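Local structure of DMATS type aromatic prenyltransferase (Micromonospora olivasterospora, 6ZRY) at residues W132-F137 with K146-P151; E62-F67 with T342-A347. The protein probably transfers a dimethylallyl group to the indole ring of tryptophan, as a bacterial aromatic prenyltransferase of the DMATS type with an ABBA-barrel fold. All coordinates share one frame; numbering follows the deposited sequence.

In the fold
Starting from the N terminus, helices 6-21 and 26-36 come first, and strand 61-68 then supplies the first half of contact 2. The chain turns back through strand 71-79 and reaches the hairpin 131-138/141-149, where contact 1 closes a short local loop. More strands and helices follow before strand 341-346 returns to lie against 61-68, so contact 2 joins the first and last strands of the antiparallel barrel sheet and encloses the whole of contact 1 in sequence. Strand 71-79 bridges the two pairs, whose centres lie about 14 Å apart. Both bring a residue to the tryptophan pocket, W132 from contact 1 and E62 from contact 2.

Contact 1. Residues W132-F137 with K146-P151; sequences WCSLVF and KVYLNP
A beta hairpin of the ABBA barrel sets strand residues W132-F137 antiparallel to K146-L149, joined through two hydrogen-bonded pairs, W132 with Y148 and S134 with K146. In the first, W132 N gives a nearly straight bond to Y148 O (2.7 Å), and Y148 N returns one to W132 O. The second pair repeats the exchange, with S134 N 2.8 Å from K146 O. W132, S134, K146 and Y148 all put their side chains on the face that lines the barrel interior. CB of W132 lies 3.9 Å from CB of Y148, but the indole leads away from the neighbouring strand towards the bound tryptophan, which it touches. The phenol ring of Y148 leans the other way along the strand and meets S134: CE1 of Y148 lies 3.7 Å from CB of S134. The Y148 hydroxyl is hydrogen-bonded to that of Y213, and the ring stands edge-to-face with F197, another pocket residue. K146 has CG anti to its carbonyl carbon and a bend at chi2 (-74°), which carries the chain past V136 while NZ forms a salt bridge with D201. The aliphatic part of K146 packs on V136, with CG2 of V136 4.0 Å from both CG and CE of K146.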
# COMPACT_ATOMS: atom_id res chain seq x y z
N TRP A 132 -4.85 7.40 4.77
CA TRP A 132 -4.45 6.12 5.35
C TRP A 132 -3.05 6.28 5.95
O TRP A 132 -2.38 7.26 5.66
CB TRP A 132 -4.49 4.98 4.33
CG TRP A 132 -5.87 4.52 3.94
CD1 TRP A 132 -7.06 4.90 4.47
CD2 TRP A 132 -6.17 3.61 2.89
NE1 TRP A 132 -8.09 4.25 3.83
CE2 TRP A 132 -7.58 3.48 2.84
CE3 TRP A 132 -5.40 2.90 1.97
CZ2 TRP A 132 -8.22 2.65 1.93
CZ3 TRP A 132 -6.04 2.08 1.05
CH2 TRP A 132 -7.43 1.97 1.03
N CYS A 133 -2.66 5.31 6.73
CA CYS A 133 -1.43 5.23 7.52
C CYS A 133 -0.66 3.99 7.04
O CYS A 133 -1.35 2.98 6.83
CB CYS A 133 -1.84 5.05 8.99
SG CYS A 133 -0.45 4.79 10.07
N SER A 134 0.66 4.07 6.86
CA SER A 134 1.56 2.89 6.75
C SER A 134 2.55 2.91 7.92
O SER A 134 3.18 3.92 8.12
CB SER A 134 2.26 2.84 5.39
OG SER A 134 3.04 1.69 5.28
N LEU A 135 2.62 1.83 8.67
CA LEU A 135 3.56 1.60 9.79
C LEU A 135 4.66 0.70 9.26
O LEU A 135 4.31 -0.32 8.65
CB LEU A 135 2.84 0.93 10.96
CG LEU A 135 1.61 1.65 11.53
CD1 LEU A 135 0.88 0.77 12.51
CD2 LEU A 135 2.00 2.94 12.19
N VAL A 136 5.92 1.09 9.41
CA VAL A 136 7.05 0.38 8.78
C VAL A 136 7.99 -0.12 9.86
O VAL A 136 8.52 0.71 10.59
CB VAL A 136 7.78 1.27 7.77
CG1 VAL A 136 8.92 0.53 7.10
CG2 VAL A 136 6.81 1.86 6.75
N PHE A 137 8.21 -1.43 9.93
CA PHE A 137 8.98 -2.13 11.00
C PHE A 137 10.17 -2.89 10.41
O PHE A 137 10.02 -3.59 9.41
CB PHE A 137 8.09 -3.12 11.75
CG PHE A 137 6.74 -2.61 12.17
CD1 PHE A 137 6.62 -1.42 12.85
CD2 PHE A 137 5.59 -3.34 11.90
CE1 PHE A 137 5.38 -0.96 13.26
CE2 PHE A 137 4.35 -2.88 12.32
CZ PHE A 137 4.25 -1.69 12.99
N LYS A 146 4.26 6.48 7.43
CA LYS A 146 3.98 7.07 6.10
C LYS A 146 2.51 7.41 6.04
O LYS A 146 1.70 6.66 6.60
CB LYS A 146 4.31 6.11 4.95
CG LYS A 146 5.58 5.30 5.13
CD LYS A 146 6.83 6.09 4.95
CE LYS A 146 8.07 5.21 4.87
NZ LYS A 146 9.05 5.76 3.91
N VAL A 147 2.19 8.51 5.38
CA VAL A 147 0.82 9.04 5.22
C VAL A 147 0.42 8.90 3.76
O VAL A 147 1.19 9.40 2.89
CB VAL A 147 0.75 10.49 5.71
CG1 VAL A 147 -0.64 11.06 5.57
CG2 VAL A 147 1.27 10.59 7.13
N TYR A 148 -0.72 8.29 3.51
CA TYR A 148 -1.30 8.00 2.20
C TYR A 148 -2.52 8.90 2.03
O TYR A 148 -3.55 8.61 2.68
CB TYR A 148 -1.64 6.52 2.11
CG TYR A 148 -0.45 5.67 1.79
CD1 TYR A 148 0.61 5.53 2.67
CD2 TYR A 148 -0.34 5.07 0.55
CE1 TYR A 148 1.74 4.78 2.34
CE2 TYR A 148 0.77 4.33 0.20
CZ TYR A 148 1.82 4.19 1.09
OH TYR A 148 2.90 3.45 0.69
N LEU A 149 -2.41 9.95 1.22
CA LEU A 149 -3.52 10.90 1.00
C LEU A 149 -4.22 10.52 -0.29
O LEU A 149 -3.52 10.05 -1.23
CB LEU A 149 -2.98 12.33 0.93
CG LEU A 149 -2.23 12.81 2.17
CD1 LEU A 149 -1.71 14.23 1.96
CD2 LEU A 149 -3.10 12.78 3.41
N ASN A 150 -5.52 10.72 -0.35
CA ASN A 150 -6.36 10.44 -1.55
C ASN A 150 -6.31 11.67 -2.45
O ASN A 150 -6.85 12.70 -2.09
CB ASN A 150 -7.81 10.11 -1.18
CG ASN A 150 -8.66 9.76 -2.39
OD1 ASN A 150 -8.15 9.65 -3.51
ND2 ASN A 150 -9.95 9.54 -2.17
N PRO A 151 -5.66 11.60 -3.64
CA PRO A 151 -5.62 12.72 -4.58
C PRO A 151 -7.02 13.08 -5.09
O PRO A 151 -7.20 14.18 -5.58
CB PRO A 151 -4.78 12.18 -5.74
CG PRO A 151 -3.96 11.09 -5.11
CD PRO A 151 -4.93 10.44 -4.17

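Contact 2. Residues E62-F67 with T342-A347; sequences EFSIAF and TVYLSA. With TRP (tryptophan), chain C.
I65, V343 and L345 form the apolar centre on one face of this antiparallel strand pair, with CG2 of I65 lying 4.3 Å from CD1 of L345. At one end CG2 of V343 lies at the edge of the F67 ring, in its plane, 4.0 Å from CE2 of F67; at the other, CE2 of F63 reaches the methyl of A347. Between the strands, F63 pairs with L345 and I65 with V343 through two backbone hydrogen bonds each. S64 and Y344 face the barrel interior as a close non-hydrogen-bonded pair, CB of S64 meeting CD2 of Y344 obliquely at 3.6 Å. Their hydroxyls are held elsewhere, S64 by R76 and Y344 by S331. E62 marks the polar edge: with CG anti to the backbone N (chi1 180°) and the chain extended beyond it, the carboxylate of E62 reaches the bound tryptophan, whose NE1 donates to OE2 of E62 (2.7 Å, 151° at the hydrogen). OE1 takes a hydrogen bond from a water that also donates to OG of S346, so both carboxylate oxygens are gripped. An alanine in place of E62 would probably leave the indole N-H without its acceptor and the water without one of its partners. Helix 305-315 packs on I65, V343 and L345, helix 6-21 on F63 and A347, while strands 71-79 and 327-333 continue the sheet beyond the pair.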
# COMPACT_ATOMS: atom_id res chain seq x y z
N GLU A 62 -3.93 -4.10 6.31
CA GLU A 62 -3.30 -5.09 5.39
C GLU A 62 -1.82 -5.17 5.77
O GLU A 62 -1.21 -4.12 5.99
CB GLU A 62 -3.46 -4.69 3.94
CG GLU A 62 -2.82 -5.67 2.98
CD GLU A 62 -3.00 -5.31 1.52
OE1 GLU A 62 -3.97 -5.78 0.89
OE2 GLU A 62 -2.18 -4.52 1.04
N PHE A 63 -1.28 -6.37 5.87
CA PHE A 63 0.13 -6.62 6.19
C PHE A 63 0.91 -6.72 4.89
O PHE A 63 0.32 -7.03 3.87
CB PHE A 63 0.28 -7.91 6.97
CG PHE A 63 -0.46 -7.94 8.28
CD1 PHE A 63 -0.04 -7.17 9.35
CD2 PHE A 63 -1.61 -8.72 8.43
CE1 PHE A 63 -0.73 -7.19 10.57
CE2 PHE A 63 -2.29 -8.74 9.64
CZ PHE A 63 -1.85 -7.98 10.70
N SER A 64 2.21 -6.48 4.94
CA SER A 64 3.12 -6.83 3.83
C SER A 64 4.50 -7.11 4.36
O SER A 64 4.85 -6.60 5.47
CB SER A 64 3.14 -5.74 2.76
OG SER A 64 3.57 -4.49 3.28
N ILE A 65 5.24 -7.91 3.62
CA ILE A 65 6.64 -8.22 3.90
C ILE A 65 7.45 -7.93 2.63
O ILE A 65 7.08 -8.39 1.57
CB ILE A 65 6.79 -9.64 4.47
CG1 ILE A 65 8.24 -9.97 4.76
CG2 ILE A 65 6.10 -10.68 3.63
CD1 ILE A 65 8.41 -11.03 5.83
N ALA A 66 8.44 -7.08 2.78
CA ALA A 66 9.35 -6.63 1.72
C ALA A 66 10.68 -7.34 1.88
O ALA A 66 11.31 -7.17 2.92
CB ALA A 66 9.50 -5.12 1.77
N PHE A 67 11.08 -8.10 0.87
CA PHE A 67 12.39 -8.76 0.79
C PHE A 67 13.34 -7.83 0.05
O PHE A 67 13.01 -7.42 -1.05
CB PHE A 67 12.25 -10.12 0.14
CG PHE A 67 11.26 -10.99 0.86
CD1 PHE A 67 11.64 -11.74 1.95
CD2 PHE A 67 9.95 -11.08 0.41
CE1 PHE A 67 10.73 -12.53 2.60
CE2 PHE A 67 9.05 -11.90 1.05
CZ PHE A 67 9.44 -12.64 2.14
N THR A 342 7.87 -7.33 -2.75
CA THR A 342 6.96 -7.18 -1.58
C THR A 342 5.72 -8.05 -1.77
O THR A 342 5.17 -8.07 -2.84
CB THR A 342 6.60 -5.72 -1.30
OG1 THR A 342 7.83 -4.99 -1.18
CG2 THR A 342 5.78 -5.56 -0.05
N VAL A 343 5.33 -8.74 -0.72
CA VAL A 343 4.16 -9.64 -0.72
C VAL A 343 3.16 -9.04 0.27
O VAL A 343 3.57 -8.71 1.38
CB VAL A 343 4.57 -11.08 -0.34
CG1 VAL A 343 3.40 -12.04 -0.48
CG2 VAL A 343 5.75 -11.56 -1.18
N TYR A 344 1.93 -8.87 -0.17
CA TYR A 344 0.86 -8.19 0.61
C TYR A 344 -0.05 -9.30 1.10
O TYR A 344 -0.56 -10.08 0.25
CB TYR A 344 0.21 -7.11 -0.24
CG TYR A 344 1.16 -6.04 -0.69
CD1 TYR A 344 2.03 -6.29 -1.73
CD2 TYR A 344 1.20 -4.79 -0.09
CE1 TYR A 344 2.92 -5.33 -2.17
CE2 TYR A 344 2.11 -3.82 -0.52
CZ TYR A 344 2.95 -4.09 -1.58
OH TYR A 344 3.87 -3.20 -2.03
N LEU A 345 -0.21 -9.41 2.42
CA LEU A 345 -0.94 -10.51 3.08
C LEU A 345 -2.18 -9.98 3.81
O LEU A 345 -2.06 -9.05 4.64
CB LEU A 345 0.03 -11.21 4.03
CG LEU A 345 1.24 -11.87 3.37
CD1 LEU A 345 2.21 -12.40 4.43
CD2 LEU A 345 0.81 -12.99 2.45
N SER A 346 -3.33 -10.53 3.47
CA SER A 346 -4.64 -10.12 4.01
C SER A 346 -4.87 -10.71 5.41
O SER A 346 -4.58 -11.87 5.64
CB SER A 346 -5.75 -10.54 3.09
OG SER A 346 -5.55 -10.02 1.78
N ALA A 347 -5.44 -9.92 6.30
CA ALA A 347 -5.85 -10.36 7.64
C ALA A 347 -6.96 -11.41 7.56
O ALA A 347 -6.99 -12.29 8.40
CB ALA A 347 -6.29 -9.16 8.44
N TRP C . -7.43 -3.03 -1.19
CA TRP C . -7.23 -1.85 -2.09
C TRP C . -6.95 -2.33 -3.52
O TRP C . -6.99 -1.51 -4.46
CB TRP C . -6.10 -0.93 -1.57
CG TRP C . -4.75 -1.56 -1.52
CD1 TRP C . -4.24 -2.35 -0.52
CD2 TRP C . -3.70 -1.45 -2.50
NE1 TRP C . -2.96 -2.74 -0.83
CE2 TRP C . -2.60 -2.19 -2.03
CE3 TRP C . -3.59 -0.78 -3.73
CZ2 TRP C . -1.41 -2.30 -2.75
CZ3 TRP C . -2.41 -0.89 -4.44
CH2 TRP C . -1.33 -1.63 -3.95
OXT TRP C . -6.69 -3.53 -3.75
O HOH W 1 -5.83 -7.33 2.15